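Local atomic coordinates of L544 (Acanthamoeba polyphaga mimivirus, PDB entry 4AMQ), a protein that is thought to act as a metal-dependent nucleotidyl transferase of the virion, possibly linked to transcription-coupled DNA repair. Residues I102-E116 with I155-S169. Residues are numbered along the deposited sequence; the frame is centred on the assembly and turned at random.
Sequences IYVICGTDDRFLLTE and INEIIWDLYKLRWTS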
loop_
_atom_site.group_PDB
_atom_site.type_symbol
_atom_site.label_atom_id
_atom_site.label_comp_id
_atom_site.label_asym_id
_atom_site.label_seq_id
_atom_site.Cartn_x
_atom_site.Cartn_y
_atom_site.Cartn_z
ATOM N N ILE A 102 5.270 10.538 -4.358
ATOM C CA ILE A 102 5.875 9.485 -5.173
ATOM C C ILE A 102 5.149 9.272 -6.499
ATOM O O ILE A 102 5.765 9.275 -7.561
ATOM C CB ILE A 102 5.925 8.139 -4.419
ATOM C CG1 ILE A 102 6.782 8.258 -3.157
ATOM C CG2 ILE A 102 6.466 7.043 -5.327
ATOM C CD1 ILE A 102 8.234 8.569 -3.429
ATOM N N TYR A 103 3.839 9.075 -6.435
ATOM C CA TYR A 103 3.066 8.837 -7.647
ATOM C C TYR A 103 1.789 9.652 -7.678
ATOM O O TYR A 103 1.133 9.842 -6.653
ATOM C CB TYR A 103 2.676 7.363 -7.780
ATOM C CG TYR A 103 3.820 6.388 -7.940
ATOM C CD1 TYR A 103 4.708 6.489 -9.004
ATOM C CD2 TYR A 103 3.983 5.339 -7.044
ATOM C CE1 TYR A 103 5.745 5.584 -9.153
ATOM C CE2 TYR A 103 5.010 4.432 -7.188
ATOM C CZ TYR A 103 5.888 4.558 -8.241
ATOM O OH TYR A 103 6.905 3.648 -8.375
ATOM N N VAL A 104 1.442 10.123 -8.867
ATOM C CA VAL A 104 0.098 10.604 -9.139
ATOM C C VAL A 104 -0.545 9.590 -10.072
ATOM O O VAL A 104 -0.106 9.417 -11.211
ATOM C CB VAL A 104 0.105 11.991 -9.799
ATOM C CG1 VAL A 104 -1.301 12.373 -10.234
ATOM C CG2 VAL A 104 0.670 13.029 -8.843
ATOM N N ILE A 105 -1.568 8.902 -9.578
ATOM C CA ILE A 105 -2.205 7.844 -10.350
ATOM C C ILE A 105 -3.474 8.348 -11.016
ATOM O O ILE A 105 -4.455 8.664 -10.346
ATOM C CB ILE A 105 -2.552 6.633 -9.471
ATOM C CG1 ILE A 105 -1.314 6.148 -8.717
ATOM C CG2 ILE A 105 -3.138 5.516 -10.318
ATOM C CD1 ILE A 105 -1.568 4.932 -7.858
ATOM N N CYS A 106 -3.444 8.415 -12.340
ATOM C CA CYS A 106 -4.580 8.886 -13.113
ATOM C C CYS A 106 -4.467 8.363 -14.538
ATOM O O CYS A 106 -3.476 8.618 -15.222
ATOM C CB CYS A 106 -4.619 10.417 -13.114
ATOM S SG CYS A 106 -6.144 11.144 -13.774
ATOM N N GLY A 107 -5.477 7.624 -14.979
ATOM C CA GLY A 107 -5.502 7.109 -16.337
ATOM C C GLY A 107 -5.263 5.616 -16.419
ATOM O O GLY A 107 -4.846 4.988 -15.447
ATOM N N THR A 108 -5.540 5.040 -17.585
ATOM C CA THR A 108 -5.305 3.618 -17.805
ATOM C C THR A 108 -4.714 3.359 -19.184
ATOM O O THR A 108 -4.912 4.141 -20.114
ATOM C CB THR A 108 -6.596 2.788 -17.649
ATOM O OG1 THR A 108 -7.607 3.295 -18.528
ATOM C CG2 THR A 108 -7.098 2.837 -16.211
ATOM N N ASP A 109 -3.979 2.260 -19.300
ATOM C CA ASP A 109 -3.424 1.823 -20.574
ATOM C C ASP A 109 -4.196 0.591 -21.027
ATOM O O ASP A 109 -3.851 -0.536 -20.670
ATOM C CB ASP A 109 -1.936 1.498 -20.424
ATOM C CG ASP A 109 -1.275 1.164 -21.748
ATOM O OD1 ASP A 109 -1.999 0.947 -22.742
ATOM O OD2 ASP A 109 -0.028 1.109 -21.791
ATOM N N ASP A 110 -5.243 0.813 -21.815
ATOM C CA ASP A 110 -6.206 -0.239 -22.142
ATOM C C ASP A 110 -5.627 -1.432 -22.912
ATOM O O ASP A 110 -6.300 -2.453 -23.074
ATOM C CB ASP A 110 -7.414 0.350 -22.879
ATOM C CG ASP A 110 -8.284 1.206 -21.974
ATOM O OD1 ASP A 110 -8.348 0.915 -20.760
ATOM O OD2 ASP A 110 -8.901 2.170 -22.474
ATOM N N ARG A 111 -4.387 -1.306 -23.379
ATOM C CA ARG A 111 -3.709 -2.415 -24.046
ATOM C C ARG A 111 -3.455 -3.539 -23.048
ATOM O O ARG A 111 -3.234 -4.689 -23.431
ATOM C CB ARG A 111 -2.384 -1.956 -24.660
ATOM C CG ARG A 111 -2.512 -0.839 -25.686
ATOM C CD ARG A 111 -1.140 -0.339 -26.144
ATOM N NE ARG A 111 -0.342 0.169 -25.030
ATOM C CZ ARG A 111 0.965 0.412 -25.086
ATOM N NH1 ARG A 111 1.641 0.192 -26.206
ATOM N NH2 ARG A 111 1.603 0.869 -24.016
ATOM N N PHE A 112 -3.490 -3.195 -21.764
ATOM C CA PHE A 112 -3.337 -4.173 -20.701
ATOM C C PHE A 112 -4.695 -4.502 -20.095
ATOM O O PHE A 112 -4.775 -5.174 -19.069
ATOM C CB PHE A 112 -2.364 -3.660 -19.636
ATOM C CG PHE A 112 -0.964 -3.468 -20.146
ATOM C CD1 PHE A 112 -0.076 -4.530 -20.179
ATOM C CD2 PHE A 112 -0.537 -2.230 -20.601
ATOM C CE1 PHE A 112 1.207 -4.362 -20.651
ATOM C CE2 PHE A 112 0.746 -2.057 -21.075
ATOM C CZ PHE A 112 1.617 -3.125 -21.101
ATOM N N LEU A 113 -5.759 -4.020 -20.734
ATOM C CA LEU A 113 -7.114 -4.371 -20.322
ATOM C C LEU A 113 -7.501 -5.713 -20.929
ATOM O O LEU A 113 -8.132 -5.768 -21.985
ATOM C CB LEU A 113 -8.118 -3.288 -20.736
ATOM C CG LEU A 113 -9.576 -3.554 -20.350
ATOM C CD1 LEU A 113 -9.669 -3.975 -18.897
ATOM C CD2 LEU A 113 -10.444 -2.337 -20.605
ATOM N N LEU A 114 -7.122 -6.790 -20.252
ATOM C CA LEU A 114 -7.370 -8.133 -20.751
ATOM C C LEU A 114 -8.838 -8.519 -20.642
ATOM O O LEU A 114 -9.610 -7.896 -19.911
ATOM C CB LEU A 114 -6.510 -9.147 -19.995
ATOM C CG LEU A 114 -5.297 -9.736 -20.719
ATOM C CD1 LEU A 114 -4.576 -8.667 -21.514
ATOM C CD2 LEU A 114 -4.345 -10.391 -19.731
ATOM N N THR A 115 -9.215 -9.544 -21.395
ATOM C CA THR A 115 -10.521 -10.160 -21.257
ATOM C C THR A 115 -10.308 -11.560 -20.690
ATOM O O THR A 115 -11.213 -12.391 -20.704
ATOM C CB THR A 115 -11.266 -10.218 -22.605
ATOM O OG1 THR A 115 -10.888 -9.092 -23.407
ATOM C CG2 THR A 115 -12.772 -10.194 -22.381
ATOM N N GLU A 116 -9.095 -11.804 -20.200
ATOM C CA GLU A 116 -8.749 -13.047 -19.511
ATOM C C GLU A 116 -8.972 -14.287 -20.370
ATOM O O GLU A 116 -9.115 -15.395 -19.849
ATOM C CB GLU A 116 -9.524 -13.175 -18.194
ATOM C CG GLU A 116 -9.291 -12.038 -17.196
ATOM C CD GLU A 116 -7.880 -12.008 -16.636
ATOM O OE1 GLU A 116 -7.221 -13.067 -16.600
ATOM O OE2 GLU A 116 -7.428 -10.917 -16.230
ATOM N N ILE A 155 -2.045 -12.608 -12.474
ATOM C CA ILE A 155 -1.981 -11.956 -13.773
ATOM C C ILE A 155 -2.090 -10.452 -13.568
ATOM O O ILE A 155 -1.239 -9.680 -14.022
ATOM C CB ILE A 155 -3.121 -12.416 -14.702
ATOM C CG1 ILE A 155 -3.109 -13.939 -14.864
ATOM C CG2 ILE A 155 -3.012 -11.727 -16.051
ATOM C CD1 ILE A 155 -1.807 -14.489 -15.397
ATOM N N ASN A 156 -3.150 -10.044 -12.876
ATOM C CA ASN A 156 -3.372 -8.639 -12.569
ATOM C C ASN A 156 -2.320 -8.105 -11.602
ATOM O O ASN A 156 -2.043 -6.909 -11.576
ATOM C CB ASN A 156 -4.774 -8.430 -11.995
ATOM C CG ASN A 156 -5.865 -8.915 -12.931
ATOM O OD1 ASN A 156 -5.710 -8.884 -14.152
ATOM N ND2 ASN A 156 -6.975 -9.368 -12.361
ATOM N N GLU A 157 -1.736 -9.001 -10.812
ATOM C CA GLU A 157 -0.681 -8.630 -9.876
ATOM C C GLU A 157 0.573 -8.163 -10.616
ATOM O O GLU A 157 1.412 -7.453 -10.057
ATOM C CB GLU A 157 -0.350 -9.809 -8.956
ATOM C CG GLU A 157 0.723 -9.515 -7.922
ATOM C CD GLU A 157 2.024 -10.243 -8.205
ATOM O OE1 GLU A 157 1.984 -11.289 -8.887
ATOM O OE2 GLU A 157 3.085 -9.768 -7.746
ATOM N N ILE A 158 0.686 -8.562 -11.879
ATOM C CA ILE A 158 1.844 -8.226 -12.704
ATOM C C ILE A 158 1.614 -6.989 -13.562
ATOM O O ILE A 158 2.512 -6.159 -13.729
ATOM C CB ILE A 158 2.223 -9.395 -13.635
ATOM C CG1 ILE A 158 3.130 -10.378 -12.904
ATOM C CG2 ILE A 158 2.928 -8.895 -14.882
ATOM C CD1 ILE A 158 3.822 -11.341 -13.830
ATOM N N ILE A 159 0.404 -6.872 -14.097
ATOM C CA ILE A 159 0.100 -5.856 -15.094
ATOM C C ILE A 159 -0.688 -4.679 -14.528
ATOM O O ILE A 159 -1.068 -3.767 -15.263
ATOM C CB ILE A 159 -0.700 -6.462 -16.255
ATOM C CG1 ILE A 159 -2.134 -6.758 -15.807
ATOM C CG2 ILE A 159 -0.016 -7.725 -16.757
ATOM C CD1 ILE A 159 -3.086 -7.058 -16.943
ATOM N N TRP A 160 -0.935 -4.702 -13.224
ATOM C CA TRP A 160 -1.699 -3.638 -12.586
ATOM C C TRP A 160 -0.993 -2.294 -12.736
ATOM O O TRP A 160 -1.616 -1.294 -13.086
ATOM C CB TRP A 160 -1.942 -3.961 -11.109
ATOM C CG TRP A 160 -2.805 -2.955 -10.407
ATOM C CD1 TRP A 160 -2.493 -2.252 -9.279
ATOM C CD2 TRP A 160 -4.119 -2.529 -10.796
ATOM N NE1 TRP A 160 -3.534 -1.421 -8.937
ATOM C CE2 TRP A 160 -4.543 -1.572 -9.853
ATOM C CE3 TRP A 160 -4.977 -2.866 -11.848
ATOM C CZ2 TRP A 160 -5.788 -0.948 -9.928
ATOM C CZ3 TRP A 160 -6.213 -2.246 -11.923
ATOM C CH2 TRP A 160 -6.607 -1.298 -10.968
ATOM N N ASP A 161 0.311 -2.280 -12.480
ATOM C CA ASP A 161 1.097 -1.057 -12.585
ATOM C C ASP A 161 1.160 -0.564 -14.027
ATOM O O ASP A 161 1.444 0.608 -14.285
ATOM C CB ASP A 161 2.506 -1.281 -12.038
ATOM C CG ASP A 161 2.506 -1.656 -10.569
ATOM O OD1 ASP A 161 1.622 -1.165 -9.833
ATOM O OD2 ASP A 161 3.385 -2.443 -10.152
ATOM N N LEU A 162 0.888 -1.468 -14.963
ATOM C CA LEU A 162 0.925 -1.144 -16.383
ATOM C C LEU A 162 -0.441 -0.693 -16.897
ATOM O O LEU A 162 -0.528 0.154 -17.784
ATOM C CB LEU A 162 1.439 -2.340 -17.187
ATOM C CG LEU A 162 2.901 -2.703 -16.918
ATOM C CD1 LEU A 162 3.218 -4.119 -17.377
ATOM C CD2 LEU A 162 3.827 -1.694 -17.579
ATOM N N TYR A 163 -1.504 -1.259 -16.334
ATOM C CA TYR A 163 -2.858 -0.839 -16.681
ATOM C C TYR A 163 -3.166 0.537 -16.100
ATOM O O TYR A 163 -3.635 1.423 -16.808
ATOM C CB TYR A 163 -3.892 -1.866 -16.210
ATOM C CG TYR A 163 -5.323 -1.436 -16.444
ATOM C CD1 TYR A 163 -5.712 -0.891 -17.659
ATOM C CD2 TYR A 163 -6.284 -1.585 -15.454
ATOM C CE1 TYR A 163 -7.015 -0.497 -17.879
ATOM C CE2 TYR A 163 -7.595 -1.197 -15.666
ATOM C CZ TYR A 163 -7.953 -0.652 -16.881
ATOM O OH TYR A 163 -9.254 -0.261 -17.101
ATOM N N LYS A 164 -2.895 0.712 -14.809
ATOM C CA LYS A 164 -3.091 2.003 -14.154
ATOM C C LYS A 164 -1.862 2.889 -14.327
ATOM O O LYS A 164 -0.752 2.496 -13.968
ATOM C CB LYS A 164 -3.387 1.815 -12.666
ATOM C CG LYS A 164 -4.552 0.892 -12.382
ATOM C CD LYS A 164 -5.851 1.428 -12.963
ATOM C CE LYS A 164 -6.345 2.648 -12.202
ATOM N NZ LYS A 164 -7.657 3.125 -12.725
ATOM N N LEU A 165 -2.062 4.084 -14.874
ATOM C CA LEU A 165 -0.958 5.000 -15.118
ATOM C C LEU A 165 -0.466 5.668 -13.836
ATOM O O LEU A 165 -1.166 6.487 -13.236
ATOM C CB LEU A 165 -1.352 6.059 -16.147
ATOM C CG LEU A 165 -1.638 5.557 -17.565
ATOM C CD1 LEU A 165 -2.031 6.710 -18.472
ATOM C CD2 LEU A 165 -0.427 4.825 -18.126
ATOM N N ARG A 166 0.744 5.308 -13.418
ATOM C CA ARG A 166 1.372 5.950 -12.272
ATOM C C ARG A 166 2.341 7.017 -12.766
ATOM O O ARG A 166 3.386 6.701 -13.333
ATOM C CB ARG A 166 2.103 4.921 -11.402
ATOM C CG ARG A 166 1.250 3.718 -11.013
ATOM C CD ARG A 166 1.883 2.902 -9.885
ATOM N NE ARG A 166 3.166 2.314 -10.262
ATOM C CZ ARG A 166 3.845 1.454 -9.506
ATOM N NH1 ARG A 166 3.361 1.077 -8.331
ATOM N NH2 ARG A 166 5.006 0.968 -9.924
ATOM N N TRP A 167 1.986 8.279 -12.563
ATOM C CA TRP A 167 2.830 9.390 -12.988
ATOM C C TRP A 167 3.829 9.759 -11.891
ATOM O O TRP A 167 3.460 9.880 -10.722
ATOM C CB TRP A 167 1.969 10.608 -13.341
ATOM C CG TRP A 167 1.018 10.371 -14.486
ATOM C CD1 TRP A 167 -0.062 9.537 -14.493
ATOM C CD2 TRP A 167 1.060 10.981 -15.782
ATOM N NE1 TRP A 167 -0.689 9.583 -15.714
ATOM C CE2 TRP A 167 -0.020 10.464 -16.523
ATOM C CE3 TRP A 167 1.911 11.911 -16.389
ATOM C CZ2 TRP A 167 -0.274 10.844 -17.840
ATOM C CZ3 TRP A 167 1.657 12.289 -17.696
ATOM C CH2 TRP A 167 0.575 11.756 -18.407
ATOM N N THR A 168 5.095 9.928 -12.263
ATOM C CA THR A 168 6.082 10.474 -11.338
ATOM C C THR A 168 5.925 11.988 -11.306
ATOM O O THR A 168 5.262 12.564 -12.173
ATOM C CB THR A 168 7.526 10.132 -11.757
ATOM O OG1 THR A 168 7.782 10.658 -13.063
ATOM C CG2 THR A 168 7.745 8.625 -11.767
ATOM N N SER A 169 6.531 12.630 -10.312
ATOM C CA SER A 169 6.471 14.084 -10.194
ATOM C C SER A 169 7.031 14.778 -11.428
ATOM O O SER A 169 6.480 15.774 -11.887
ATOM C CB SER A 169 7.219 14.561 -8.945
ATOM O OG SER A 169 6.485 14.273 -7.769
HETATM O O HOH W 1 7.775 11.217 -8.031
HETATM O O HOH W 2 1.574 1.402 -19.690
#
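With CG anti to the carbonyl carbon in both residues (chi1 -64° in Tyr103, -51° in Arg166), and a bend at chi3 of the arginine, the Arg166 guanidinium is laid over the Tyr103 ring. Arg166 CZ stands 4.4 Å from the centroid of the Tyr103 ring, an off-centre cation-pi stack with planes 14° apart. Asp161 OD1 sits over the opposite guanidinium face, bound by charge alone, so the cation is sandwiched between ring and carboxylate. The backbones of Tyr103 and Arg166 belong to two antiparallel strands: Val104 and Trp167 exchange both backbone bonds, Trp167 N reaching Val104 O at 2.7 Å. The indole takes a further grip, Trp167 NE1 donating to Cys106 O over 3.0 Å. Between Ile105 and Thr108 the register slips by one residue, a beta bulge in which Cys106 N and Gly107 O both pair with the backbone of Leu165, whose side chain packs against the Gly107 backbone. Beyond the bulge, Asp109 N donates to Tyr163 O. Thr108 CG2 lies over one face of the Tyr163 ring, 3.9 Å from its centroid, while Asp110 OD1 comes to the ring edge. Farther along, Leu162 CB sits squarely above the Phe112 ring, 3.7 Å from its centroid, and a water links Asp109 OD2 to Leu162 O. Asp109 is itself held side-on by Arg111, which offers NE to OD1 and NH2 to OD2. Helix 152-163 packs on the turn after strand 99-108, then runs directly into 164-167, an outermost strand of the mixed sheet in the nucleotidyltransferase domain.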